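Local coordinates for piwi domain-containing protein (Vanderwaltozyma polyspora, PDB 5THE) that is an Argonaute, represented here by its C-terminal lobe, which binds RNA, at residues I101-F106 with F117-K122; D221-K224 with Q229-S232; M238-K241 with S245-S248. One frame throughout, in Å; residues are numbered along the deposited sequence.

Overall arrangement
The three contacts follow one another along the chain, interaction 1 closing before interaction 2 opens, and interaction 2 before interaction 3. Their centres lie about 13 Å (1 and 2), 20 Å (1 and 3) and 18 Å (2 and 3) apart. Interaction 1 sets helix 95-111 beside the end of strand 117-118 in the parallel sheet of the MID domain. Interactions 2 and 3 use opposite ends of helix 228-241. F106 of interaction 1 touches N231 of interaction 2 and M238 of interaction 3. One helix thus carries a nucleotide contact near its start and, near its end, K241 packed on an RNA phosphate, consistent with an RNA-binding surface.

Interaction 1: I101-F106 with F117-K122; sequences ISMDKF and FNVSGK
The rings of F106 and F117 meet obliquely: CE2 of F106 lies 3.8 Å from CD2 of F117 and 3.9 Å from CE2 of F117. The same carbon of the helix phenylalanine therefore straddles one ring bond of its partner. F106 reaches across because its CG stands anti to the backbone N (chi1 179°), which carries the ring off the helix toward the strand. M238 of helix 228-241 packs against both rings, and L79 of strand 77-85 touches both as well, so the pair is buried between sheet and helices.

M103, one turn before F106 on the helix, meets both methyls of V119. CG2 of V119 rests 3.7 Å from the backbone O of M103, while V119 CG1 meets CE of M103 at 4.0 Å. The methionine is bent at both chi2 (-58°) and chi3 (-75°), and this folding brings its terminal methyl to the valine. No hydrogen bond spans the two segments. At the end of the strand, N118 OD1 grips the turn with two bonds, accepting from S120 N (3.0 Å) and S120 OG (2.7 Å); the first makes an Asx turn.

The contact packs the helix of a beta-alpha-beta unit, built from strand 77-85, helix 95-111 and strand 117-118, onto its second strand and the loop that follows, in keeping with the Rossmann-like fold of Argonaute MID domains.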
loop_
_atom_site.group_PDB
_atom_site.type_symbol
_atom_site.label_atom_id
_atom_site.label_comp_id
_atom_site.label_asym_id
_atom_site.label_seq_id
_atom_site.Cartn_x
_atom_site.Cartn_y
_atom_site.Cartn_z
ATOM N N ILE A 101 21.118 -23.177 -4.095
ATOM C CA ILE A 101 20.498 -23.332 -5.406
ATOM C C ILE A 101 19.354 -22.334 -5.573
ATOM O O ILE A 101 19.238 -21.666 -6.607
ATOM C CB ILE A 101 20.034 -24.787 -5.594
ATOM C CG1 ILE A 101 21.269 -25.682 -5.748
ATOM C CG2 ILE A 101 19.100 -24.905 -6.786
ATOM C CD1 ILE A 101 21.017 -27.149 -5.493
ATOM N N SER A 102 18.505 -22.203 -4.551
ATOM C CA SER A 102 17.375 -21.281 -4.650
ATOM C C SER A 102 17.844 -19.837 -4.775
ATOM O O SER A 102 17.244 -19.050 -5.512
ATOM C CB SER A 102 16.457 -21.440 -3.442
ATOM O OG SER A 102 15.757 -22.662 -3.518
ATOM N N MET A 103 18.916 -19.472 -4.061
ATOM C CA MET A 103 19.441 -18.116 -4.146
ATOM C C MET A 103 19.987 -17.834 -5.537
ATOM O O MET A 103 19.842 -16.721 -6.059
ATOM C CB MET A 103 20.540 -17.911 -3.099
ATOM C CG MET A 103 20.033 -17.886 -1.657
ATOM S SD MET A 103 18.800 -16.599 -1.384
ATOM C CE MET A 103 19.856 -15.146 -1.350
ATOM N N ASP A 104 20.604 -18.834 -6.155
ATOM C CA ASP A 104 21.156 -18.632 -7.487
ATOM C C ASP A 104 20.055 -18.534 -8.530
ATOM O O ASP A 104 20.118 -17.695 -9.441
ATOM C CB ASP A 104 22.115 -19.767 -7.837
ATOM C CG ASP A 104 22.862 -19.503 -9.124
ATOM O OD1 ASP A 104 23.839 -18.731 -9.077
ATOM O OD2 ASP A 104 22.469 -20.049 -10.175
ATOM N N LYS A 105 19.050 -19.397 -8.429
ATOM C CA LYS A 105 17.921 -19.306 -9.344
ATOM C C LYS A 105 17.182 -17.983 -9.157
ATOM O O LYS A 105 16.761 -17.354 -10.135
ATOM C CB LYS A 105 16.995 -20.502 -9.129
ATOM C CG LYS A 105 15.656 -20.421 -9.839
ATOM C CD LYS A 105 15.711 -21.011 -11.226
ATOM C CE LYS A 105 14.310 -21.360 -11.713
ATOM N NZ LYS A 105 13.308 -20.311 -11.377
ATOM N N PHE A 106 17.027 -17.541 -7.906
ATOM C CA PHE A 106 16.405 -16.247 -7.643
ATOM C C PHE A 106 17.144 -15.119 -8.360
ATOM O O PHE A 106 16.534 -14.336 -9.101
ATOM C CB PHE A 106 16.359 -15.974 -6.136
ATOM C CG PHE A 106 15.750 -14.646 -5.794
ATOM C CD1 PHE A 106 14.377 -14.493 -5.754
ATOM C CD2 PHE A 106 16.552 -13.545 -5.537
ATOM C CE1 PHE A 106 13.802 -13.257 -5.446
ATOM C CE2 PHE A 106 15.994 -12.307 -5.235
ATOM C CZ PHE A 106 14.616 -12.165 -5.184
ATOM N N PHE A 117 21.282 -8.773 -8.414
ATOM C CA PHE A 117 21.746 -9.138 -7.084
ATOM C C PHE A 117 23.024 -9.954 -7.176
ATOM O O PHE A 117 23.208 -10.753 -8.098
ATOM C CB PHE A 117 20.710 -9.966 -6.317
ATOM C CG PHE A 117 19.618 -9.152 -5.694
ATOM C CD1 PHE A 117 19.910 -8.197 -4.737
ATOM C CD2 PHE A 117 18.301 -9.357 -6.047
ATOM C CE1 PHE A 117 18.905 -7.454 -4.158
ATOM C CE2 PHE A 117 17.289 -8.613 -5.470
ATOM C CZ PHE A 117 17.589 -7.660 -4.533
ATOM N N ASN A 118 23.893 -9.754 -6.192
ATOM C CA ASN A 118 25.053 -10.599 -5.955
ATOM C C ASN A 118 24.695 -11.484 -4.764
ATOM O O ASN A 118 24.464 -10.975 -3.664
ATOM C CB ASN A 118 26.282 -9.721 -5.686
ATOM C CG ASN A 118 27.509 -10.506 -5.226
ATOM O OD1 ASN A 118 27.530 -11.737 -5.202
ATOM N ND2 ASN A 118 28.548 -9.772 -4.858
ATOM N N VAL A 119 24.609 -12.797 -4.988
ATOM C CA VAL A 119 24.195 -13.725 -3.932
ATOM C C VAL A 119 25.357 -14.631 -3.549
ATOM O O VAL A 119 25.152 -15.775 -3.126
ATOM C CB VAL A 119 22.984 -14.580 -4.354
ATOM C CG1 VAL A 119 21.761 -13.713 -4.596
ATOM C CG2 VAL A 119 23.315 -15.390 -5.600
ATOM N N SER A 120 26.583 -14.131 -3.703
ATOM C CA SER A 120 27.756 -14.956 -3.441
ATOM C C SER A 120 28.018 -15.128 -1.948
ATOM O O SER A 120 28.585 -16.147 -1.540
ATOM C CB SER A 120 28.981 -14.359 -4.139
ATOM O OG SER A 120 29.253 -13.055 -3.665
ATOM N N GLY A 121 27.610 -14.169 -1.117
ATOM C CA GLY A 121 27.727 -14.349 0.316
ATOM C C GLY A 121 27.032 -15.618 0.777
ATOM O O GLY A 121 25.863 -15.839 0.445
ATOM N N LYS A 122 27.741 -16.466 1.517
ATOM C CA LYS A 122 27.170 -17.723 1.980
ATOM C C LYS A 122 25.971 -17.464 2.896
ATOM O O LYS A 122 26.025 -16.571 3.752
ATOM C CB LYS A 122 28.231 -18.533 2.729
ATOM C CG LYS A 122 27.801 -19.934 3.115
ATOM C CD LYS A 122 27.609 -20.810 1.874
ATOM C CE LYS A 122 27.160 -22.220 2.256
ATOM N NZ LYS A 122 26.887 -23.085 1.070
#

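Interaction 2: D221-K224 with Q229-S232; sequences DNFK and QYNS. With nucleotides of chain B.
Y230 has its CG turned opposite the backbone N (chi1 178°), a torsion that sends the ring out between helix 220-223 and nucleotide A2 of chain B. CB of Y230 starts 4.2 Å from N3 of A2. Farther out, CD2 of Y230 lies 3.4 Å from N9 of A2. On the same side of the ring, CE2 of Y230 comes to 3.2 Å from C8 of A2, and from the opposite face CB of N222 meets this CE2 at 3.4 Å. The sugar O4' of A2 sits over the nucleotide face, and the backbone C of N222 over the other, offset toward the rim. CE1 of Y230 packs obliquely on F223, 3.7 Å from CA of F223. At the tip, OH of Y230 points to OP2 of A2, 2.6 Å away and near the ring plane; this bond is less certain because the hydroxyl is modelled too close to another atom.

The same phosphate oxygen accepts from N222, whose ND2 lies 3.2 Å from OP2 of A2 in a nearly straight bond (179°). F223 crosses Y230 at about a right angle, and N231 OD1 approaches the edge of the F223 ring, 3.7 Å from CE1 of F223. A water lies between F223 O and N231 OD1, while N231 ND2 is hydrogen-bonded to D109 OD2.

A short helix, 220-223, and the start of helix 228-241 thus hold a nucleotide by its base, sugar and phosphate, consistent with the RNA-binding surface of an Argonaute MID domain.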
loop_
_atom_site.group_PDB
_atom_site.type_symbol
_atom_site.label_atom_id
_atom_site.label_comp_id
_atom_site.label_asym_id
_atom_site.label_seq_id
_atom_site.Cartn_x
_atom_site.Cartn_y
_atom_site.Cartn_z
ATOM N N ASP A 221 9.465 -23.200 2.697
ATOM C CA ASP A 221 8.747 -24.199 1.901
ATOM C C ASP A 221 8.151 -23.597 0.638
ATOM O O ASP A 221 7.890 -24.332 -0.320
ATOM C CB ASP A 221 7.657 -24.896 2.717
ATOM C CG ASP A 221 8.237 -25.879 3.738
ATOM O OD1 ASP A 221 9.383 -26.338 3.542
ATOM O OD2 ASP A 221 7.547 -26.195 4.735
ATOM N N ASN A 222 7.972 -22.278 0.599
ATOM C CA ASN A 222 7.588 -21.621 -0.643
ATOM C C ASN A 222 8.803 -21.345 -1.517
ATOM O O ASN A 222 8.836 -21.726 -2.694
ATOM C CB ASN A 222 6.864 -20.308 -0.350
ATOM C CG ASN A 222 5.549 -20.507 0.335
ATOM O OD1 ASN A 222 4.910 -21.546 0.187
ATOM N ND2 ASN A 222 5.123 -19.501 1.099
ATOM N N PHE A 223 9.795 -20.658 -0.948
ATOM C CA PHE A 223 10.970 -20.229 -1.701
ATOM C C PHE A 223 11.650 -21.410 -2.374
ATOM O O PHE A 223 12.051 -21.327 -3.542
ATOM C CB PHE A 223 11.939 -19.515 -0.751
ATOM C CG PHE A 223 13.123 -18.878 -1.431
ATOM C CD1 PHE A 223 12.972 -18.196 -2.629
ATOM C CD2 PHE A 223 14.387 -18.936 -0.853
ATOM C CE1 PHE A 223 14.065 -17.608 -3.249
ATOM C CE2 PHE A 223 15.488 -18.336 -1.465
ATOM C CZ PHE A 223 15.320 -17.672 -2.665
ATOM N N LYS A 224 11.764 -22.531 -1.656
ATOM C CA LYS A 224 12.488 -23.695 -2.157
ATOM C C LYS A 224 11.865 -24.298 -3.414
ATOM O O LYS A 224 12.511 -25.126 -4.062
ATOM C CB LYS A 224 12.583 -24.755 -1.050
ATOM C CG LYS A 224 11.337 -25.591 -0.887
ATOM C CD LYS A 224 11.379 -26.380 0.418
ATOM C CE LYS A 224 12.741 -27.020 0.644
ATOM N NZ LYS A 224 13.130 -27.930 -0.464
ATOM N N GLN A 229 7.568 -17.232 -10.988
ATOM C CA GLN A 229 6.490 -16.332 -10.600
ATOM C C GLN A 229 6.644 -15.887 -9.145
ATOM O O GLN A 229 6.487 -14.700 -8.825
ATOM C CB GLN A 229 5.142 -17.022 -10.826
ATOM C CG GLN A 229 3.925 -16.264 -10.302
ATOM C CD GLN A 229 3.475 -15.130 -11.217
ATOM O OE1 GLN A 229 4.265 -14.260 -11.590
ATOM N NE2 GLN A 229 2.196 -15.138 -11.578
ATOM N N TYR A 230 6.944 -16.830 -8.247
ATOM C CA TYR A 230 7.186 -16.475 -6.850
ATOM C C TYR A 230 8.356 -15.508 -6.734
ATOM O O TYR A 230 8.283 -14.493 -6.027
ATOM C CB TYR A 230 7.448 -17.753 -6.050
ATOM C CG TYR A 230 7.768 -17.554 -4.591
ATOM C CD1 TYR A 230 9.068 -17.274 -4.163
ATOM C CD2 TYR A 230 6.782 -17.675 -3.635
ATOM C CE1 TYR A 230 9.359 -17.117 -2.824
ATOM C CE2 TYR A 230 7.066 -17.507 -2.310
ATOM C CZ TYR A 230 8.348 -17.227 -1.907
ATOM O OH TYR A 230 8.605 -17.086 -0.565
ATOM N N ASN A 231 9.452 -15.810 -7.435
ATOM C CA ASN A 231 10.626 -14.951 -7.370
ATOM C C ASN A 231 10.332 -13.573 -7.926
ATOM O O ASN A 231 10.788 -12.569 -7.370
ATOM C CB ASN A 231 11.790 -15.607 -8.110
ATOM C CG ASN A 231 12.302 -16.827 -7.378
ATOM O OD1 ASN A 231 11.976 -17.037 -6.200
ATOM N ND2 ASN A 231 13.097 -17.635 -8.054
ATOM N N SER A 232 9.573 -13.502 -9.024
ATOM C CA SER A 232 9.214 -12.209 -9.595
ATOM C C SER A 232 8.393 -11.383 -8.611
ATOM O O SER A 232 8.590 -10.167 -8.487
ATOM C CB SER A 232 8.435 -12.401 -10.897
ATOM O OG SER A 232 9.150 -13.217 -11.804
ATOM P P A B 2 5.824 -15.942 1.857
ATOM O OP1 A B 2 4.504 -16.457 2.300
ATOM O OP2 A B 2 6.889 -16.872 1.364
ATOM O "O5'" A B 2 5.569 -14.828 0.750
ATOM C "C5'" A B 2 6.596 -13.902 0.385
ATOM C "C4'" A B 2 6.307 -13.279 -0.950
ATOM O "O4'" A B 2 6.426 -14.284 -1.979
ATOM C "C3'" A B 2 4.900 -12.744 -1.139
ATOM O "O3'" A B 2 4.728 -11.479 -0.568
ATOM C "C2'" A B 2 4.743 -12.762 -2.652
ATOM O "O2'" A B 2 5.488 -11.701 -3.234
ATOM C "C1'" A B 2 5.455 -14.064 -2.987
ATOM N N9 A B 2 4.559 -15.238 -2.971
ATOM C C8 A B 2 4.226 -16.003 -1.880
ATOM N N7 A B 2 3.455 -17.016 -2.154
ATOM C C5 A B 2 3.295 -16.924 -3.533
ATOM C C6 A B 2 2.580 -17.716 -4.427
ATOM N N6 A B 2 1.895 -18.782 -4.011
ATOM N N1 A B 2 2.600 -17.361 -5.740
ATOM C C2 A B 2 3.309 -16.275 -6.095
ATOM N N3 A B 2 4.029 -15.438 -5.332
ATOM C C4 A B 2 3.965 -15.831 -4.055
HETATM O O HOH W 1 11.305 -19.675 -5.533
#

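Interaction 3: M238-K241 with S245-S248; sequences MNLK and SNHS
N239 and N246 face each other where helix 228-241, in the Rossmann-like MID domain, gives way to the loop that leads to strand 248-249. Their amides slide past one another in opposite directions, with planes only 27° apart and so nearly coplanar. The first torsion of N239 (chi1 -169°) sets CG across from the backbone N and swings the side chain toward the loop. CB of N239 then lies 3.4 Å from OD1 of N246. The backbones come nearest at the neighbouring residues, where CA of L240 and CA of S245 are 6.2 Å apart, and the CB of S245 points away from the helix, so that it is N246 that reaches back to the helix with its side chain.

L240 approaches N246 differently, crossing it at about a right angle. Its branch point and both methyls gather round the amide nitrogen, with CD1 and CD2 of L240 each 3.9 Å from ND2 of N246. This polar atom, buried against a hydrocarbon branch, is satisfied by two carbonyls, donating to G480 O and to M236 O, the latter one turn back on the helix. The asparagine therefore ties the loop both to its own helix and to a more distant part of the chain. An alanine at N246 would probably cost G480 O and M236 O the amide N-H of this side chain, and a gap would be likely to open beside L240.

The loop is also held by its backbone, S245 bonding with S71 and N246 with I70. Within the contact itself, the amide nitrogen approaches the leucine most closely at its branch point, ND2 of N246 lying 3.6 Å from CG of L240.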
loop_
_atom_site.group_PDB
_atom_site.type_symbol
_atom_site.label_atom_id
_atom_site.label_comp_id
_atom_site.label_asym_id
_atom_site.label_seq_id
_atom_site.Cartn_x
_atom_site.Cartn_y
_atom_site.Cartn_z
ATOM N N MET A 238 11.222 -6.039 -2.980
ATOM C CA MET A 238 12.607 -5.621 -2.790
ATOM C C MET A 238 12.899 -4.360 -3.581
ATOM O O MET A 238 13.481 -3.401 -3.058
ATOM C CB MET A 238 13.549 -6.739 -3.228
ATOM C CG MET A 238 13.392 -8.021 -2.418
ATOM S SD MET A 238 14.514 -9.278 -3.058
ATOM C CE MET A 238 14.458 -10.515 -1.741
ATOM N N ASN A 239 12.493 -4.350 -4.852
ATOM C CA ASN A 239 12.782 -3.214 -5.717
ATOM C C ASN A 239 12.188 -1.930 -5.150
ATOM O O ASN A 239 12.845 -0.884 -5.154
ATOM C CB ASN A 239 12.250 -3.479 -7.126
ATOM C CG ASN A 239 12.754 -2.453 -8.162
ATOM O OD1 ASN A 239 12.038 -2.083 -9.074
ATOM N ND2 ASN A 239 13.992 -2.055 -8.047
ATOM N N LEU A 240 10.950 -1.998 -4.636
ATOM C CA LEU A 240 10.357 -0.828 -3.985
ATOM C C LEU A 240 11.188 -0.383 -2.786
ATOM O O LEU A 240 11.465 0.814 -2.622
ATOM C CB LEU A 240 8.915 -1.118 -3.564
ATOM C CG LEU A 240 7.927 -1.309 -4.729
ATOM C CD1 LEU A 240 6.562 -1.767 -4.218
ATOM C CD2 LEU A 240 7.797 -0.014 -5.571
ATOM N N LYS A 241 11.580 -1.336 -1.923
ATOM C CA LYS A 241 12.404 -1.009 -0.763
ATOM C C LYS A 241 13.731 -0.401 -1.182
ATOM O O LYS A 241 14.263 0.467 -0.485
ATOM C CB LYS A 241 12.627 -2.257 0.094
ATOM C CG LYS A 241 11.399 -2.598 0.928
ATOM C CD LYS A 241 11.450 -4.011 1.436
ATOM C CE LYS A 241 10.355 -4.278 2.462
ATOM N NZ LYS A 241 10.391 -5.717 2.910
ATOM N N SER A 245 10.958 1.561 -9.054
ATOM C CA SER A 245 9.607 1.623 -9.582
ATOM C C SER A 245 9.402 0.341 -10.359
ATOM O O SER A 245 10.257 -0.030 -11.167
ATOM C CB SER A 245 9.393 2.839 -10.505
ATOM O OG SER A 245 9.688 4.034 -9.822
ATOM N N ASN A 246 8.296 -0.345 -10.100
ATOM C CA ASN A 246 8.001 -1.543 -10.877
ATOM C C ASN A 246 7.179 -1.177 -12.104
ATOM O O ASN A 246 7.730 -0.992 -13.196
ATOM C CB ASN A 246 7.301 -2.565 -9.993
ATOM C CG ASN A 246 8.175 -2.978 -8.838
ATOM O OD1 ASN A 246 9.391 -2.962 -8.968
ATOM N ND2 ASN A 246 7.571 -3.322 -7.697
ATOM N N HIS A 247 5.872 -1.055 -11.938
ATOM C CA HIS A 247 5.020 -0.484 -12.961
ATOM C C HIS A 247 4.454 0.826 -12.450
ATOM O O HIS A 247 4.504 1.132 -11.257
ATOM C CB HIS A 247 3.880 -1.440 -13.334
ATOM C CG HIS A 247 2.943 -1.725 -12.199
ATOM N ND1 HIS A 247 3.227 -2.642 -11.204
ATOM C CD2 HIS A 247 1.730 -1.201 -11.894
ATOM C CE1 HIS A 247 2.220 -2.688 -10.351
ATOM N NE2 HIS A 247 1.299 -1.820 -10.742
ATOM N N SER A 248 3.912 1.604 -13.377
ATOM C CA SER A 248 3.219 2.832 -13.053
ATOM C C SER A 248 2.079 2.961 -14.041
ATOM O O SER A 248 1.800 2.043 -14.821
ATOM C CB SER A 248 4.164 4.041 -13.103
ATOM O OG SER A 248 4.406 4.464 -14.448
#